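Local coordinates for protein GCN5-related N-acetyltransferase (Anabaena variabilis, PDB 2OZG) that binds coenzyme A and, as a member of the GNAT family, probably transfers an acetyl group to an amine, possibly of an aminoglycoside, at residues A[114-120]-A[286-292]; A[62-68]-A[80-86]; A[132-136]-A[353-359]. All coordinates share one frame; numbering follows the deposited sequence.

Contact 1 of 3, residues A[114-120]-A[286-292]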
loop_
_atom_site.group_PDB
_atom_site.type_symbol
_atom_site.label_atom_id
_atom_site.label_comp_id
_atom_site.label_asym_id
_atom_site.label_seq_id
_atom_site.Cartn_x
_atom_site.Cartn_y
_atom_site.Cartn_z
ATOM N N PRO A 114 -11.722 2.007 -46.023
ATOM C CA PRO A 114 -13.003 2.401 -45.455
ATOM C C PRO A 114 -13.163 2.594 -43.988
ATOM O O PRO A 114 -14.216 3.138 -43.593
ATOM C CB PRO A 114 -13.914 1.245 -45.857
ATOM C CG PRO A 114 -13.035 0.089 -45.851
ATOM C CD PRO A 114 -11.710 0.571 -46.358
ATOM N N ILE A 115 -12.230 2.058 -43.176
ATOM C CA ILE A 115 -12.258 2.210 -41.714
ATOM C C ILE A 115 -10.860 2.481 -41.160
ATOM O O ILE A 115 -9.849 2.233 -41.832
ATOM C CB ILE A 115 -12.840 1.012 -40.993
ATOM C CG1 ILE A 115 -12.115 -0.247 -41.434
ATOM C CG2 ILE A 115 -14.350 0.837 -41.330
ATOM C CD1 ILE A 115 -12.410 -1.433 -40.549
ATOM N N SER A 116 -10.823 3.051 -39.965
ATOM C CA SER A 116 -9.582 3.411 -39.284
ATOM C C SER A 116 -9.832 3.165 -37.797
ATOM O O SER A 116 -10.923 3.390 -37.307
ATOM C CB SER A 116 -9.201 4.863 -39.519
ATOM O OG SER A 116 -8.015 5.283 -38.801
ATOM N N VAL A 117 -8.812 2.674 -37.117
ATOM C CA VAL A 117 -8.877 2.333 -35.703
ATOM C C VAL A 117 -7.638 2.908 -34.956
ATOM O O VAL A 117 -6.543 3.022 -35.549
ATOM C CB VAL A 117 -8.912 0.791 -35.546
ATOM C CG1 VAL A 117 -8.687 0.313 -34.043
ATOM C CG2 VAL A 117 -10.200 0.257 -36.101
ATOM N N LEU A 118 -7.829 3.215 -33.670
ATOM C CA LEU A 118 -6.801 3.739 -32.774
ATOM C C LEU A 118 -7.229 3.588 -31.325
ATOM O O LEU A 118 -8.416 3.459 -31.005
ATOM C CB LEU A 118 -6.496 5.234 -33.078
ATOM C CG LEU A 118 -7.634 6.265 -33.062
ATOM C CD1 LEU A 118 -8.025 6.677 -31.665
ATOM C CD2 LEU A 118 -7.196 7.490 -33.824
ATOM N N TYR A 119 -6.229 3.633 -30.449
ATOM C CA TYR A 119 -6.378 3.576 -28.998
ATOM C C TYR A 119 -6.197 5.035 -28.548
ATOM O O TYR A 119 -5.112 5.650 -28.785
ATOM C CB TYR A 119 -5.308 2.675 -28.376
ATOM C CG TYR A 119 -5.581 1.201 -28.481
ATOM C CD1 TYR A 119 -6.294 0.572 -27.486
ATOM C CD2 TYR A 119 -5.120 0.434 -29.560
ATOM C CE1 TYR A 119 -6.566 -0.779 -27.550
ATOM C CE2 TYR A 119 -5.344 -0.946 -29.618
ATOM C CZ TYR A 119 -6.089 -1.527 -28.621
ATOM O OH TYR A 119 -6.398 -2.831 -28.585
ATOM N N PRO A 120 -7.271 5.661 -28.044
ATOM C CA PRO A 120 -7.102 7.115 -27.767
ATOM C C PRO A 120 -6.414 7.466 -26.401
ATOM O O PRO A 120 -6.670 6.830 -25.423
ATOM C CB PRO A 120 -8.555 7.611 -27.686
ATOM C CG PRO A 120 -9.264 6.417 -27.033
ATOM C CD PRO A 120 -8.648 5.214 -27.749
ATOM N N TRP A 286 -10.802 0.706 -27.801
ATOM C CA TRP A 286 -10.309 1.334 -28.969
ATOM C C TRP A 286 -11.452 1.939 -29.771
ATOM O O TRP A 286 -12.641 1.575 -29.607
ATOM C CB TRP A 286 -9.448 0.387 -29.807
ATOM C CG TRP A 286 -9.879 -1.017 -29.881
ATOM C CD1 TRP A 286 -9.496 -2.035 -29.039
ATOM C CD2 TRP A 286 -10.706 -1.616 -30.871
ATOM N NE1 TRP A 286 -10.074 -3.218 -29.444
ATOM C CE2 TRP A 286 -10.758 -3.003 -30.598
ATOM C CE3 TRP A 286 -11.417 -1.118 -31.980
ATOM C CZ2 TRP A 286 -11.483 -3.897 -31.388
ATOM C CZ3 TRP A 286 -12.109 -2.000 -32.764
ATOM C CH2 TRP A 286 -12.142 -3.386 -32.460
HETATM N N MSE A 287 -11.080 2.835 -30.678
HETATM C CA MSE A 287 -12.041 3.554 -31.430
HETATM C C MSE A 287 -11.921 3.291 -32.870
HETATM O O MSE A 287 -10.837 2.978 -33.372
HETATM C CB MSE A 287 -11.823 5.016 -31.172
HETATM C CG MSE A 287 -12.142 5.483 -29.767
HETATM SE SE MSE A 287 -11.999 7.449 -29.585
HETATM C CE MSE A 287 -13.685 7.826 -28.595
ATOM N N LEU A 288 -13.021 3.498 -33.572
ATOM C CA LEU A 288 -13.093 3.278 -35.032
ATOM C C LEU A 288 -13.742 4.467 -35.736
ATOM O O LEU A 288 -14.674 5.074 -35.219
ATOM C CB LEU A 288 -13.940 2.012 -35.305
ATOM C CG LEU A 288 -14.016 1.545 -36.782
ATOM C CD1 LEU A 288 -13.817 0.056 -37.002
ATOM C CD2 LEU A 288 -15.331 2.033 -37.442
ATOM N N ARG A 289 -13.231 4.789 -36.920
ATOM C CA ARG A 289 -13.803 5.801 -37.742
ATOM C C ARG A 289 -14.302 5.120 -39.010
ATOM O O ARG A 289 -13.549 4.384 -39.684
ATOM C CB ARG A 289 -12.755 6.870 -38.095
ATOM C CG ARG A 289 -13.347 8.336 -38.181
ATOM C CD ARG A 289 -14.248 8.621 -39.353
ATOM N NE ARG A 289 -14.663 10.027 -39.301
ATOM C CZ ARG A 289 -15.471 10.602 -40.174
ATOM N NH1 ARG A 289 -15.987 9.902 -41.183
ATOM N NH2 ARG A 289 -15.813 11.863 -40.009
ATOM N N ILE A 290 -15.573 5.313 -39.322
ATOM C CA ILE A 290 -16.096 4.891 -40.632
ATOM C C ILE A 290 -15.659 5.952 -41.621
ATOM O O ILE A 290 -16.178 7.061 -41.633
ATOM C CB ILE A 290 -17.619 4.779 -40.615
ATOM C CG1 ILE A 290 -18.061 3.773 -39.537
ATOM C CG2 ILE A 290 -18.166 4.478 -42.034
ATOM C CD1 ILE A 290 -17.983 2.291 -39.890
ATOM N N VAL A 291 -14.660 5.624 -42.425
ATOM C CA VAL A 291 -14.118 6.559 -43.391
ATOM C C VAL A 291 -14.985 6.637 -44.673
ATOM O O VAL A 291 -15.212 7.730 -45.240
ATOM C CB VAL A 291 -12.669 6.187 -43.745
ATOM C CG1 VAL A 291 -12.103 7.135 -44.816
ATOM C CG2 VAL A 291 -11.788 6.201 -42.487
ATOM N N ASN A 292 -15.465 5.468 -45.114
ATOM C CA ASN A 292 -16.388 5.355 -46.264
ATOM C C ASN A 292 -17.587 4.462 -45.906
ATOM O O ASN A 292 -17.443 3.253 -45.711
ATOM C CB ASN A 292 -15.665 4.839 -47.483
ATOM C CG ASN A 292 -16.515 4.940 -48.718
ATOM O OD1 ASN A 292 -17.565 4.303 -48.840
ATOM N ND2 ASN A 292 -16.093 5.782 -49.619
#
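Y119 and W286 meet at one end of this strand pair. W286 CB sits over the centre of the Y119 ring, a CH-pi contact at 3.9 Å from the centroid. The indole turns its edge to that ring as an offset edge-to-face pair, planes at 64°. Its CG lies between the backbone N and the carbonyl carbon (chi1 38°), which brings CD1 to 3.2 Å from Y119 OH. The hydroxyl itself is hydrogen-bonded to D394 O. With an alanine in place of Y119, D394 O is likely to lose its hydroxyl partner and W286 the aromatic face that its edge and CB rest on. Next along, V117 CG1 packs on W286 CE3 at 3.7 Å, and V117 CG2 meets L288 CD1. On the face that carries L118 and M287, the selenium of selenomethionine M287 meets P120 CG at 3.9 Å.

Backbone bonds hold this shell in place. S116 pairs with R289 and L118 with M287, each through two hydrogen bonds. At the far end P114 O accepts from V291 N and N292 N. R289 reaches away to a salt bridge with D316. Y119 also touches coenzyme A. Strand 115-118, in the first GNAT range, pairs antiparallel with strand 279-290, in the second.

Contact 2 of 3, residues A[62-68]-A[80-86]. With COA (coenzyme A), chain C.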
loop_
_atom_site.group_PDB
_atom_site.type_symbol
_atom_site.label_atom_id
_atom_site.label_comp_id
_atom_site.label_asym_id
_atom_site.label_seq_id
_atom_site.Cartn_x
_atom_site.Cartn_y
_atom_site.Cartn_z
ATOM N N GLY A 62 3.217 14.776 -35.310
ATOM C CA GLY A 62 2.975 13.778 -36.311
ATOM C C GLY A 62 2.355 12.510 -35.805
ATOM O O GLY A 62 1.942 12.401 -34.666
ATOM N N LEU A 63 2.280 11.530 -36.702
ATOM C CA LEU A 63 1.762 10.243 -36.362
ATOM C C LEU A 63 2.247 9.210 -37.388
ATOM O O LEU A 63 2.940 9.549 -38.377
ATOM C CB LEU A 63 0.198 10.310 -36.265
ATOM C CG LEU A 63 -0.556 10.913 -37.491
ATOM C CD1 LEU A 63 -0.475 10.035 -38.714
ATOM C CD2 LEU A 63 -2.007 11.148 -37.225
ATOM N N ALA A 64 1.849 7.956 -37.154
ATOM C CA ALA A 64 2.015 6.854 -38.073
ATOM C C ALA A 64 0.660 6.300 -38.498
ATOM O O ALA A 64 -0.296 6.174 -37.693
ATOM C CB ALA A 64 2.832 5.716 -37.433
ATOM N N ILE A 65 0.568 6.020 -39.784
ATOM C CA ILE A 65 -0.581 5.352 -40.380
ATOM C C ILE A 65 -0.136 3.901 -40.691
ATOM O O ILE A 65 0.869 3.707 -41.401
ATOM C CB ILE A 65 -1.016 5.980 -41.727
ATOM C CG1 ILE A 65 -1.373 7.453 -41.576
ATOM C CG2 ILE A 65 -2.267 5.233 -42.242
ATOM C CD1 ILE A 65 -1.743 8.066 -42.914
ATOM N N LEU A 66 -0.892 2.915 -40.207
ATOM C CA LEU A 66 -0.608 1.471 -40.445
ATOM C C LEU A 66 -1.671 0.855 -41.336
ATOM O O LEU A 66 -2.788 0.533 -40.878
ATOM C CB LEU A 66 -0.513 0.677 -39.101
ATOM C CG LEU A 66 0.493 1.258 -38.110
ATOM C CD1 LEU A 66 0.572 0.433 -36.818
ATOM C CD2 LEU A 66 1.885 1.353 -38.713
ATOM N N PRO A 67 -1.374 0.791 -42.642
ATOM C CA PRO A 67 -2.334 0.197 -43.518
ATOM C C PRO A 67 -2.364 -1.292 -43.379
ATOM O O PRO A 67 -1.371 -1.967 -43.654
ATOM C CB PRO A 67 -1.883 0.639 -44.937
ATOM C CG PRO A 67 -0.755 1.583 -44.739
ATOM C CD PRO A 67 -0.240 1.360 -43.352
HETATM N N MSE A 68 -3.513 -1.812 -42.974
HETATM C CA MSE A 68 -3.623 -3.241 -42.766
HETATM C C MSE A 68 -5.061 -3.697 -42.962
HETATM O O MSE A 68 -5.708 -3.289 -43.901
HETATM C CB MSE A 68 -3.079 -3.569 -41.371
HETATM C CG MSE A 68 -3.757 -2.846 -40.267
HETATM SE SE MSE A 68 -3.203 -3.372 -38.493
HETATM C CE MSE A 68 -3.312 -1.635 -37.662
ATOM N N ALA A 80 -6.970 1.336 -41.670
ATOM C CA ALA A 80 -5.775 2.115 -41.404
ATOM C C ALA A 80 -5.672 2.412 -39.895
ATOM O O ALA A 80 -6.523 3.105 -39.316
ATOM C CB ALA A 80 -5.756 3.379 -42.219
ATOM N N GLY A 81 -4.654 1.810 -39.272
ATOM C CA GLY A 81 -4.399 1.957 -37.858
ATOM C C GLY A 81 -3.680 3.264 -37.675
ATOM O O GLY A 81 -2.843 3.630 -38.503
ATOM N N ILE A 82 -4.087 4.031 -36.669
ATOM C CA ILE A 82 -3.391 5.297 -36.366
ATOM C C ILE A 82 -2.549 5.068 -35.114
ATOM O O ILE A 82 -3.086 4.693 -34.088
ATOM C CB ILE A 82 -4.354 6.475 -36.198
ATOM C CG1 ILE A 82 -5.252 6.644 -37.424
ATOM C CG2 ILE A 82 -3.598 7.801 -35.906
ATOM C CD1 ILE A 82 -4.524 6.953 -38.626
ATOM N N ALA A 83 -1.240 5.316 -35.193
ATOM C CA ALA A 83 -0.392 5.159 -34.069
ATOM C C ALA A 83 0.467 6.429 -33.785
ATOM O O ALA A 83 0.688 7.308 -34.645
ATOM C CB ALA A 83 0.508 3.935 -34.288
ATOM N N ALA A 84 1.001 6.457 -32.573
ATOM C CA ALA A 84 1.941 7.498 -32.121
ATOM C C ALA A 84 1.561 8.947 -32.473
ATOM O O ALA A 84 2.353 9.670 -33.073
ATOM C CB ALA A 84 3.330 7.172 -32.629
ATOM N N VAL A 85 0.353 9.357 -32.107
ATOM C CA VAL A 85 -0.065 10.714 -32.358
ATOM C C VAL A 85 0.564 11.587 -31.290
ATOM O O VAL A 85 0.321 11.392 -30.106
ATOM C CB VAL A 85 -1.600 10.867 -32.254
ATOM C CG1 VAL A 85 -1.995 12.311 -32.456
ATOM C CG2 VAL A 85 -2.281 9.983 -33.264
ATOM N N GLY A 86 1.373 12.539 -31.707
ATOM C CA GLY A 86 2.001 13.451 -30.770
ATOM C C GLY A 86 2.193 14.840 -31.327
ATOM O O GLY A 86 2.621 15.014 -32.479
HETATM N N1A COA C . -7.509 15.661 -22.987
HETATM C C2A COA C . -8.734 15.864 -23.508
HETATM N N3A COA C . -8.919 16.513 -24.675
HETATM C C4A COA C . -7.843 16.990 -25.348
HETATM C C5A COA C . -6.558 16.816 -24.843
HETATM C C6A COA C . -6.411 16.127 -23.622
HETATM N N6A COA C . -5.215 15.893 -23.040
HETATM N N7A COA C . -5.723 17.406 -25.731
HETATM C C8A COA C . -6.465 17.925 -26.742
HETATM N N9A COA C . -7.759 17.660 -26.496
HETATM C C1B COA C . -8.970 18.010 -27.296
HETATM C C2B COA C . -9.384 19.466 -27.095
HETATM O O2B COA C . -10.231 19.649 -25.937
HETATM C C3B COA C . -10.032 19.811 -28.430
HETATM O O3B COA C . -11.463 19.727 -28.392
HETATM P P3B COA C . -12.362 21.077 -28.222
HETATM O O7A COA C . -12.333 21.709 -29.604
HETATM O O8A COA C . -13.702 20.543 -27.726
HETATM O O9A COA C . -11.632 21.943 -27.201
HETATM C C4B COA C . -9.456 18.830 -29.448
HETATM O O4B COA C . -8.766 17.817 -28.706
HETATM C C5B COA C . -8.504 19.509 -30.435
HETATM O O5B COA C . -7.359 19.991 -29.716
HETATM P P1A COA C . -5.897 20.230 -30.397
HETATM O O1A COA C . -5.952 19.858 -31.860
HETATM O O2A COA C . -5.444 21.639 -30.014
HETATM O O3A COA C . -4.975 19.178 -29.550
HETATM P P2A COA C . -3.390 19.402 -29.193
HETATM O O4A COA C . -2.743 19.975 -30.457
HETATM O O5A COA C . -3.316 20.229 -27.911
HETATM O O6A COA C . -2.881 17.843 -28.912
HETATM C CBP COA C . -1.849 15.874 -27.619
HETATM C CCP COA C . -1.983 17.395 -27.852
HETATM C CDP COA C . -2.035 15.225 -28.990
HETATM C CEP COA C . -3.079 15.470 -26.811
HETATM C CAP COA C . -0.422 15.563 -26.974
HETATM O OAP COA C . 0.546 15.040 -27.945
HETATM C C9P COA C . -0.227 14.712 -25.688
HETATM O O9P COA C . -0.392 15.226 -24.455
HETATM N N8P COA C . 0.222 13.441 -25.676
HETATM C C7P COA C . 0.564 12.428 -26.676
HETATM C C6P COA C . -0.373 11.299 -26.276
HETATM C C5P COA C . -1.587 11.254 -27.192
HETATM O O5P COA C . -2.231 12.271 -27.445
HETATM N N4P COA C . -1.937 10.056 -27.684
HETATM C C3P COA C . -3.074 9.775 -28.555
HETATM C C2P COA C . -2.944 8.315 -28.927
HETATM S S1P COA C . -1.509 8.049 -30.048
#
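L63 and V85 lie side by side and point the same way, with L63 CB 3.9 Å from V85 CG2. L63 CD2 also reaches I82 CG2, at 3.9 Å. Helix 96-110 packs on the same L63 side chain through L100, I101 and T104.

The tight part is the middle of the hairpin. A64 and A83 exchange two nearly straight bonds, both 2.8 Å from N to O, with N-H...O angles of 175°. L66 and G81 form another doubly bonded pair. G81 has no side chain, and the methyl CE of M68 lies 3.8 Å from its CA. A CB here would probably fall too close to that methyl as it is placed. I65 CG2 meets A80 CB on the opposite face from A64 and A83.

The loose side is at P67. It is exposed, and its ring makes no close contact with A80, although the two residues are paired.

Toward G62 the register slips by one residue, a beta bulge. A84 takes up positive phi and psi there (45° and 54°), and G62 with G86 resumes the paired bonding. Beside the bulge, V85 N lies 3.1 Å from S1P of coenzyme A, and V85 CB is 3.6 Å from the same sulfur. As in other GNAT enzymes, the bulged strand probably turns backbone N-H groups toward the cofactor. The chemistry implied is apolar support for the thiol end, with a backbone amide close to the sulfur.

Contact 3 of 3, residues A[132-136]-A[353-359]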
loop_
_atom_site.group_PDB
_atom_site.type_symbol
_atom_site.label_atom_id
_atom_site.label_comp_id
_atom_site.label_asym_id
_atom_site.label_seq_id
_atom_site.Cartn_x
_atom_site.Cartn_y
_atom_site.Cartn_z
ATOM N N GLU A 132 -15.224 6.689 -32.710
ATOM C CA GLU A 132 -16.006 6.361 -31.526
ATOM C C GLU A 132 -15.610 5.042 -30.927
ATOM O O GLU A 132 -15.087 4.187 -31.599
ATOM C CB GLU A 132 -17.515 6.361 -31.830
ATOM C CG GLU A 132 -18.473 6.235 -30.591
ATOM C CD GLU A 132 -18.204 7.293 -29.494
ATOM O OE1 GLU A 132 -17.332 7.046 -28.634
ATOM O OE2 GLU A 132 -18.871 8.340 -29.486
ATOM N N GLN A 133 -15.868 4.875 -29.631
ATOM C CA GLN A 133 -15.646 3.577 -28.998
ATOM C C GLN A 133 -16.255 2.502 -29.852
ATOM O O GLN A 133 -17.395 2.617 -30.290
ATOM C CB GLN A 133 -16.258 3.522 -27.611
ATOM C CG GLN A 133 -15.676 4.563 -26.663
ATOM C CD GLN A 133 -16.145 4.344 -25.259
ATOM O OE1 GLN A 133 -17.141 3.657 -25.060
ATOM N NE2 GLN A 133 -15.395 4.892 -24.255
ATOM N N ALA A 134 -15.494 1.434 -30.098
ATOM C CA ALA A 134 -15.935 0.440 -31.017
ATOM C C ALA A 134 -15.455 -0.979 -30.726
ATOM O O ALA A 134 -15.952 -1.917 -31.340
ATOM C CB ALA A 134 -15.504 0.844 -32.416
ATOM N N GLY A 135 -14.511 -1.155 -29.802
ATOM C CA GLY A 135 -14.070 -2.492 -29.471
ATOM C C GLY A 135 -13.323 -2.487 -28.168
ATOM O O GLY A 135 -12.936 -1.422 -27.658
ATOM N N SER A 136 -13.047 -3.676 -27.688
ATOM C CA SER A 136 -12.371 -3.828 -26.406
ATOM C C SER A 136 -11.005 -4.483 -26.445
ATOM O O SER A 136 -10.663 -5.177 -27.397
ATOM C CB SER A 136 -13.275 -4.650 -25.483
ATOM O OG SER A 136 -14.541 -4.006 -25.338
ATOM N N ALA A 353 -20.129 3.794 -36.167
ATOM C CA ALA A 353 -18.965 3.018 -35.770
ATOM C C ALA A 353 -19.290 1.947 -34.712
ATOM O O ALA A 353 -18.855 0.807 -34.830
ATOM C CB ALA A 353 -17.909 3.930 -35.213
ATOM N N SER A 354 -20.041 2.347 -33.675
ATOM C CA SER A 354 -20.334 1.463 -32.553
ATOM C C SER A 354 -21.332 0.423 -33.018
ATOM O O SER A 354 -21.243 -0.710 -32.598
ATOM C CB SER A 354 -20.870 2.199 -31.373
ATOM O OG SER A 354 -20.035 3.267 -30.949
ATOM N N LEU A 355 -22.248 0.828 -33.903
ATOM C CA LEU A 355 -23.236 -0.087 -34.462
ATOM C C LEU A 355 -22.551 -1.155 -35.310
ATOM O O LEU A 355 -22.817 -2.356 -35.170
ATOM C CB LEU A 355 -24.212 0.687 -35.353
ATOM C CG LEU A 355 -25.314 -0.148 -36.044
ATOM C CD1 LEU A 355 -26.252 -0.734 -35.031
ATOM C CD2 LEU A 355 -26.078 0.647 -37.074
ATOM N N TYR A 356 -21.653 -0.693 -36.185
ATOM C CA TYR A 356 -20.907 -1.550 -37.120
ATOM C C TYR A 356 -20.122 -2.662 -36.484
ATOM O O TYR A 356 -20.114 -3.799 -36.946
ATOM C CB TYR A 356 -19.927 -0.677 -37.901
ATOM C CG TYR A 356 -19.079 -1.336 -39.004
ATOM C CD1 TYR A 356 -17.887 -1.935 -38.729
ATOM C CD2 TYR A 356 -19.454 -1.266 -40.311
ATOM C CE1 TYR A 356 -17.074 -2.472 -39.762
ATOM C CE2 TYR A 356 -18.671 -1.838 -41.335
ATOM C CZ TYR A 356 -17.488 -2.418 -41.046
ATOM O OH TYR A 356 -16.725 -2.971 -42.085
ATOM N N THR A 357 -19.450 -2.344 -35.390
ATOM C CA THR A 357 -18.609 -3.338 -34.685
ATOM C C THR A 357 -19.300 -4.278 -33.719
ATOM O O THR A 357 -18.668 -5.225 -33.217
ATOM C CB THR A 357 -17.539 -2.593 -33.850
ATOM O OG1 THR A 357 -18.187 -1.827 -32.839
ATOM C CG2 THR A 357 -16.720 -1.726 -34.743
ATOM N N SER A 358 -20.581 -4.045 -33.462
ATOM C CA SER A 358 -21.343 -4.814 -32.489
ATOM C C SER A 358 -20.896 -4.613 -31.063
ATOM O O SER A 358 -21.176 -5.437 -30.214
ATOM C CB SER A 358 -21.316 -6.341 -32.778
ATOM O OG SER A 358 -21.362 -6.532 -34.145
ATOM N N LEU A 359 -20.229 -3.512 -30.756
ATOM C CA LEU A 359 -19.876 -3.257 -29.364
ATOM C C LEU A 359 -21.152 -3.078 -28.538
ATOM O O LEU A 359 -21.265 -3.598 -27.409
ATOM C CB LEU A 359 -19.015 -1.967 -29.260
ATOM C CG LEU A 359 -18.568 -1.627 -27.844
ATOM C CD1 LEU A 359 -17.767 -2.736 -27.213
ATOM C CD2 LEU A 359 -17.797 -0.318 -27.815
#
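T357 meets A134 with every side-chain atom. Its CB lies 3.0 Å from A134 O. From there OG1 gives a hydrogen bond of 2.7 Å to A134 O, in the carbonyl plane and on a lone pair. The other branch, CG2, packs on A134 CB at 3.7 Å. OG1 stands between the backbone N and the carbonyl carbon (chi1 64°), while CG2 is anti to the carbonyl carbon, and with this rotation both branches touch A134. OG1 also takes a weak bond from L359 N.

One turn earlier, S354 OG gives a hydrogen bond of 2.8 Å to Q133 O, almost in line with the C=O bond. E132 CG comes to 3.4 Å from the same hydroxyl oxygen. The E132 carboxylate bends back instead: OE1 accepts from Q133 N through its anti lone pair and forms a salt bridge with R127. L359 closes the far end, its CD2 3.7 Å from A134 N and its CD1 near S136 OG. S358, with positive phi, follows the helix in a Schellman motif.

The hydroxyls of S354 and T357 thus tie helix 349-357 to backbone carbonyls of strand 132-143. A134 and G135 form a classic bulge opposite W286 of strand 279-290. L288 of that strand packs on A353 and A134, L365 of helix 362-367 touches S354, and I266 of a second subunit reaches S136 and L359.

How the contacts relate
Contact 2 comes first along the chain and closes before the other two open. The segments of contacts 1 and 3 alternate in sequence. Centres lie about 11 Å apart for contacts 1 and 2, about 9 Å for 1 and 3, and about 19 Å for 2 and 3. Contact 1 touches both others, while 2 and 3 stay about 11 Å apart at their nearest atoms. Strand 115-118 lies beside strand 75-87 of contact 2, where S116 OG is 2.7 Å from A80 O. Strand 279-290 lies beside strand 132-143 of contact 3. The series thus links the cofactor-binding hairpin, through strands of both GNAT ranges, to a helix of the sterol carrier protein range.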